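Putative acid phosphatase WZB (Escherichia coli, PDB 2WMY) probably hydrolyses phosphotyrosine in proteins to tyrosine and phosphate, as a low molecular weight protein tyrosine phosphatase. Local coordinates at residues A[52-64]-A[123-135]. The protein carries 1 engineered substitution. Sequence-based numbering, arbitrary orientation.
Sequences DESAIRVAEKNGL and YRMSDEAFDSVYQ
Asp127 OD1 is gripped by several donors: Arg57 NH2 meets its syn lone pair at 2.8 Å, nearly in the guanidinium plane, Arg57 NE adds a weak bond, and one water, shared with Ser54 OG, donates to it while a second does so weakly. A turn along, Lys61 NZ reaches Asp131 OD1 at 2.7 Å in a second salt bridge, and a water ties that oxygen to Asn62 ND2. Ser54 CB sits over the centre of the Phe130 ring, a CH-pi contact of 3.6 Å to the centroid, while Val58 CG2 packs on Tyr134 CB. CG anti to the backbone N (chi1 -175°) carries the Tyr134 ring to the C-terminal end of helix 53-61. The Asn62 amide stacks on it, planes 21° apart, held by the ND2 bond to Val58 O (2.9 Å), and Leu64 CD2 meets its edge. Replacing Tyr134 by an alanine is likely to open a gap beside Val58 and Leu64 and leave the Asn62 amide without its stacking partner. Segments 53-61 and 127-135 cross at -59°, packing the start of the C-terminal helix of the low molecular weight phosphatase fold against helix 53-61; the Asp52-Tyr123 end lies beside a bound sulfate and Asp121, the predicted proton donor.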
loop_
_atom_site.group_PDB
_atom_site.type_symbol
_atom_site.label_atom_id
_atom_site.label_comp_id
_atom_site.label_asym_id
_atom_site.label_seq_id
_atom_site.Cartn_x
_atom_site.Cartn_y
_atom_site.Cartn_z
ATOM N N ASP A 52 -7.363 6.122 -8.486
ATOM C CA ASP A 52 -7.577 5.855 -9.901
ATOM C C ASP A 52 -8.949 5.244 -10.142
ATOM O O ASP A 52 -9.424 4.438 -9.349
ATOM C CB ASP A 52 -6.492 4.933 -10.452
ATOM C CG ASP A 52 -6.697 4.611 -11.916
ATOM O OD1 ASP A 52 -6.106 5.304 -12.769
ATOM O OD2 ASP A 52 -7.471 3.682 -12.215
ATOM N N GLU A 53 -9.579 5.636 -11.248
ATOM C CA GLU A 53 -10.903 5.131 -11.612
ATOM C C GLU A 53 -10.963 3.598 -11.666
ATOM O O GLU A 53 -11.914 2.989 -11.171
ATOM C CB GLU A 53 -11.341 5.726 -12.950
ATOM C CG GLU A 53 -12.790 5.486 -13.305
ATOM C CD GLU A 53 -13.302 6.501 -14.310
ATOM O OE1 GLU A 53 -13.041 7.709 -14.109
ATOM O OE2 GLU A 53 -13.962 6.094 -15.295
ATOM N N SER A 54 -9.950 2.978 -12.268
ATOM C CA SER A 54 -9.900 1.518 -12.349
ATOM C C SER A 54 -9.681 0.889 -10.967
ATOM O O SER A 54 -10.168 -0.213 -10.687
ATOM C CB SER A 54 -8.814 1.064 -13.328
ATOM O OG SER A 54 -9.163 1.423 -14.655
ATOM N N ALA A 55 -8.955 1.599 -10.106
ATOM C CA ALA A 55 -8.748 1.138 -8.734
ATOM C C ALA A 55 -10.066 1.137 -7.974
ATOM O O ALA A 55 -10.364 0.203 -7.235
ATOM C CB ALA A 55 -7.732 2.008 -8.024
ATOM N N ILE A 56 -10.846 2.197 -8.158
ATOM C CA ILE A 56 -12.177 2.288 -7.559
ATOM C C ILE A 56 -13.134 1.229 -8.119
ATOM O O ILE A 56 -13.943 0.673 -7.383
ATOM C CB ILE A 56 -12.795 3.689 -7.752
ATOM C CG1 ILE A 56 -11.925 4.744 -7.074
ATOM C CG2 ILE A 56 -14.215 3.733 -7.197
ATOM C CD1 ILE A 56 -12.328 6.154 -7.365
ATOM N N ARG A 57 -13.044 0.954 -9.418
ATOM C CA ARG A 57 -13.855 -0.102 -10.024
ATOM C C ARG A 57 -13.603 -1.460 -9.374
ATOM O O ARG A 57 -14.534 -2.103 -8.882
ATOM C CB ARG A 57 -13.601 -0.215 -11.529
ATOM C CG ARG A 57 -14.660 0.441 -12.388
ATOM C CD ARG A 57 -14.741 -0.203 -13.772
ATOM N NE ARG A 57 -13.433 -0.291 -14.412
ATOM C CZ ARG A 57 -12.795 0.744 -14.948
ATOM N NH1 ARG A 57 -13.343 1.954 -14.922
ATOM N NH2 ARG A 57 -11.606 0.571 -15.507
ATOM N N VAL A 58 -12.347 -1.899 -9.370
ATOM C CA VAL A 58 -12.037 -3.218 -8.834
ATOM C C VAL A 58 -12.351 -3.290 -7.352
ATOM O O VAL A 58 -12.766 -4.332 -6.852
ATOM C CB VAL A 58 -10.585 -3.673 -9.111
ATOM C CG1 VAL A 58 -9.583 -2.954 -8.195
ATOM C CG2 VAL A 58 -10.480 -5.195 -8.946
ATOM N N ALA A 59 -12.169 -2.174 -6.657
ATOM C CA ALA A 59 -12.424 -2.136 -5.229
ATOM C C ALA A 59 -13.913 -2.326 -4.939
ATOM O O ALA A 59 -14.302 -3.251 -4.219
ATOM C CB ALA A 59 -11.926 -0.832 -4.642
ATOM N N GLU A 60 -14.749 -1.459 -5.499
ATOM C CA GLU A 60 -16.186 -1.550 -5.237
ATOM C C GLU A 60 -16.757 -2.895 -5.683
ATOM O O GLU A 60 -17.572 -3.498 -4.986
ATOM C CB GLU A 60 -16.947 -0.386 -5.877
ATOM C CG GLU A 60 -16.854 0.897 -5.060
ATOM C CD GLU A 60 -17.487 2.090 -5.748
ATOM O OE1 GLU A 60 -18.272 1.886 -6.702
ATOM O OE2 GLU A 60 -17.198 3.233 -5.327
ATOM N N LYS A 61 -16.316 -3.357 -6.847
ATOM C CA LYS A 61 -16.677 -4.678 -7.350
ATOM C C LYS A 61 -16.461 -5.752 -6.288
ATOM O O LYS A 61 -17.214 -6.726 -6.222
ATOM C CB LYS A 61 -15.863 -4.988 -8.604
ATOM C CG LYS A 61 -15.995 -6.396 -9.144
ATOM C CD LYS A 61 -15.319 -6.473 -10.503
ATOM C CE LYS A 61 -14.732 -7.843 -10.766
ATOM N NZ LYS A 61 -13.889 -7.820 -11.991
ATOM N N ASN A 62 -15.442 -5.562 -5.454
ATOM C CA ASN A 62 -15.160 -6.474 -4.345
ATOM C C ASN A 62 -15.656 -5.977 -2.977
ATOM O O ASN A 62 -15.259 -6.499 -1.937
ATOM C CB ASN A 62 -13.662 -6.791 -4.270
ATOM C CG ASN A 62 -13.202 -7.738 -5.374
ATOM O OD1 ASN A 62 -13.146 -8.956 -5.188
ATOM N ND2 ASN A 62 -12.878 -7.181 -6.529
ATOM N N GLY A 63 -16.514 -4.962 -2.983
ATOM C CA GLY A 63 -17.127 -4.481 -1.756
ATOM C C GLY A 63 -16.208 -3.636 -0.896
ATOM O O GLY A 63 -16.458 -3.451 0.297
ATOM N N LEU A 64 -15.144 -3.117 -1.506
ATOM C CA LEU A 64 -14.179 -2.296 -0.783
ATOM C C LEU A 64 -14.319 -0.822 -1.153
ATOM O O LEU A 64 -14.410 -0.480 -2.331
ATOM C CB LEU A 64 -12.748 -2.775 -1.054
ATOM C CG LEU A 64 -11.679 -2.011 -0.268
ATOM C CD1 LEU A 64 -11.834 -2.228 1.258
ATOM C CD2 LEU A 64 -10.274 -2.369 -0.747
ATOM N N TYR A 123 -1.234 0.471 -12.951
ATOM C CA TYR A 123 -1.626 1.783 -13.467
ATOM C C TYR A 123 -1.683 1.755 -14.985
ATOM O O TYR A 123 -0.737 1.299 -15.633
ATOM C CB TYR A 123 -0.658 2.868 -12.980
ATOM C CG TYR A 123 -1.099 4.294 -13.276
ATOM C CD1 TYR A 123 -2.409 4.705 -13.047
ATOM C CD2 TYR A 123 -0.192 5.237 -13.757
ATOM C CE1 TYR A 123 -2.808 6.023 -13.309
ATOM C CE2 TYR A 123 -0.574 6.550 -14.018
ATOM C CZ TYR A 123 -1.883 6.932 -13.795
ATOM O OH TYR A 123 -2.255 8.226 -14.054
ATOM N N ARG A 124 -2.804 2.223 -15.538
ATOM C CA ARG A 124 -3.013 2.300 -16.987
ATOM C C ARG A 124 -3.333 0.953 -17.651
ATOM O O ARG A 124 -3.542 0.888 -18.863
ATOM C CB ARG A 124 -1.812 2.945 -17.683
ATOM C CG ARG A 124 -1.474 4.334 -17.168
ATOM C CD ARG A 124 -0.162 4.821 -17.740
ATOM N NE ARG A 124 0.023 6.257 -17.529
ATOM C CZ ARG A 124 1.091 6.942 -17.934
ATOM N NH1 ARG A 124 2.093 6.323 -18.556
ATOM N NH2 ARG A 124 1.165 8.250 -17.713
ATOM N N MET A 125 -3.377 -0.118 -16.870
ATOM C CA MET A 125 -3.633 -1.433 -17.447
ATOM C C MET A 125 -5.132 -1.744 -17.489
ATOM O O MET A 125 -5.960 -0.939 -17.051
ATOM C CB MET A 125 -2.857 -2.522 -16.700
ATOM C CG MET A 125 -1.341 -2.361 -16.799
ATOM S SD MET A 125 -0.408 -3.642 -15.917
ATOM C CE MET A 125 -0.629 -5.044 -17.016
ATOM N N SER A 126 -5.475 -2.906 -18.032
ATOM C CA SER A 126 -6.872 -3.286 -18.203
ATOM C C SER A 126 -7.464 -3.696 -16.866
ATOM O O SER A 126 -6.754 -3.789 -15.863
ATOM C CB SER A 126 -6.990 -4.435 -19.203
ATOM O OG SER A 126 -6.213 -5.540 -18.779
ATOM N N ASP A 127 -8.769 -3.943 -16.863
ATOM C CA ASP A 127 -9.487 -4.346 -15.661
ATOM C C ASP A 127 -9.004 -5.671 -15.087
ATOM O O ASP A 127 -9.011 -5.856 -13.872
ATOM C CB ASP A 127 -10.987 -4.445 -15.948
ATOM C CG ASP A 127 -11.615 -3.098 -16.240
ATOM O OD1 ASP A 127 -10.962 -2.068 -15.971
ATOM O OD2 ASP A 127 -12.763 -3.071 -16.734
ATOM N N GLU A 128 -8.605 -6.601 -15.948
ATOM C CA GLU A 128 -8.213 -7.914 -15.457
ATOM C C GLU A 128 -6.869 -7.853 -14.733
ATOM O O GLU A 128 -6.619 -8.648 -13.839
ATOM C CB GLU A 128 -8.220 -8.995 -16.549
ATOM C CG GLU A 128 -7.082 -8.926 -17.550
ATOM C CD GLU A 128 -7.478 -8.205 -18.826
ATOM O OE1 GLU A 128 -8.550 -7.556 -18.837
ATOM O OE2 GLU A 128 -6.722 -8.295 -19.817
ATOM N N ALA A 129 -6.012 -6.913 -15.120
ATOM C CA ALA A 129 -4.768 -6.676 -14.387
ATOM C C ALA A 129 -5.088 -6.121 -13.004
ATOM O O ALA A 129 -4.412 -6.437 -12.022
ATOM C CB ALA A 129 -3.847 -5.684 -15.113
ATOM N N PHE A 130 -6.131 -5.298 -12.936
ATOM C CA PHE A 130 -6.600 -4.765 -11.664
ATOM C C PHE A 130 -7.258 -5.844 -10.793
ATOM O O PHE A 130 -7.065 -5.862 -9.587
ATOM C CB PHE A 130 -7.541 -3.580 -11.890
ATOM C CG PHE A 130 -6.823 -2.276 -12.065
ATOM C CD1 PHE A 130 -6.605 -1.440 -10.984
ATOM C CD2 PHE A 130 -6.343 -1.896 -13.307
ATOM C CE1 PHE A 130 -5.929 -0.243 -11.144
ATOM C CE2 PHE A 130 -5.669 -0.709 -13.474
ATOM C CZ PHE A 130 -5.456 0.121 -12.395
ATOM N N ASP A 131 -8.025 -6.743 -11.405
ATOM C CA ASP A 131 -8.569 -7.887 -10.680
ATOM C C ASP A 131 -7.428 -8.668 -10.047
ATOM O O ASP A 131 -7.492 -9.073 -8.887
ATOM C CB ASP A 131 -9.326 -8.807 -11.636
ATOM C CG ASP A 131 -10.634 -8.211 -12.102
ATOM O OD1 ASP A 131 -11.345 -7.628 -11.260
ATOM O OD2 ASP A 131 -10.952 -8.328 -13.307
ATOM N N SER A 132 -6.378 -8.866 -10.838
ATOM C CA SER A 132 -5.230 -9.649 -10.427
ATOM C C SER A 132 -4.478 -8.957 -9.287
ATOM O O SER A 132 -4.222 -9.560 -8.252
ATOM C CB SER A 132 -4.322 -9.903 -11.635
ATOM O OG SER A 132 -3.092 -10.478 -11.242
ATOM N N VAL A 133 -4.155 -7.682 -9.461
ATOM C CA VAL A 133 -3.502 -6.926 -8.396
ATOM C C VAL A 133 -4.350 -6.859 -7.119
ATOM O O VAL A 133 -3.821 -6.993 -6.015
ATOM C CB VAL A 133 -3.102 -5.511 -8.860
ATOM C CG1 VAL A 133 -2.541 -4.702 -7.695
ATOM C CG2 VAL A 133 -2.079 -5.605 -9.980
ATOM N N TYR A 134 -5.660 -6.671 -7.268
ATOM C CA TYR A 134 -6.546 -6.677 -6.107
ATOM C C TYR A 134 -6.432 -7.971 -5.302
ATOM O O TYR A 134 -6.313 -7.946 -4.069
ATOM C CB TYR A 134 -8.012 -6.469 -6.502
ATOM C CG TYR A 134 -8.904 -6.348 -5.285
ATOM C CD1 TYR A 134 -9.131 -5.113 -4.690
ATOM C CD2 TYR A 134 -9.475 -7.471 -4.698
ATOM C CE1 TYR A 134 -9.937 -4.989 -3.564
ATOM C CE2 TYR A 134 -10.278 -7.360 -3.575
ATOM C CZ TYR A 134 -10.504 -6.112 -3.011
ATOM O OH TYR A 134 -11.296 -5.982 -1.892
ATOM N N GLN A 135 -6.494 -9.102 -5.999
ATOM C CA GLN A 135 -6.409 -10.391 -5.325
ATOM C C GLN A 135 -5.084 -10.542 -4.580
ATOM O O GLN A 135 -5.053 -11.010 -3.449
ATOM C CB GLN A 135 -6.605 -11.552 -6.303
ATOM C CG GLN A 135 -6.445 -12.913 -5.624
ATOM C CD GLN A 135 -6.545 -14.076 -6.589
ATOM O OE1 GLN A 135 -7.486 -14.165 -7.378
ATOM N NE2 GLN A 135 -5.574 -14.975 -6.531
HETATM O O HOH W 1 -5.202 3.326 -14.579
HETATM O O HOH W 2 -10.713 -2.300 -12.830
HETATM O O HOH W 3 -8.707 -0.786 -16.363
HETATM O O HOH W 4 -11.918 -8.523 -8.799
HETATM O O HOH W 5 -12.554 -8.066 -0.492
#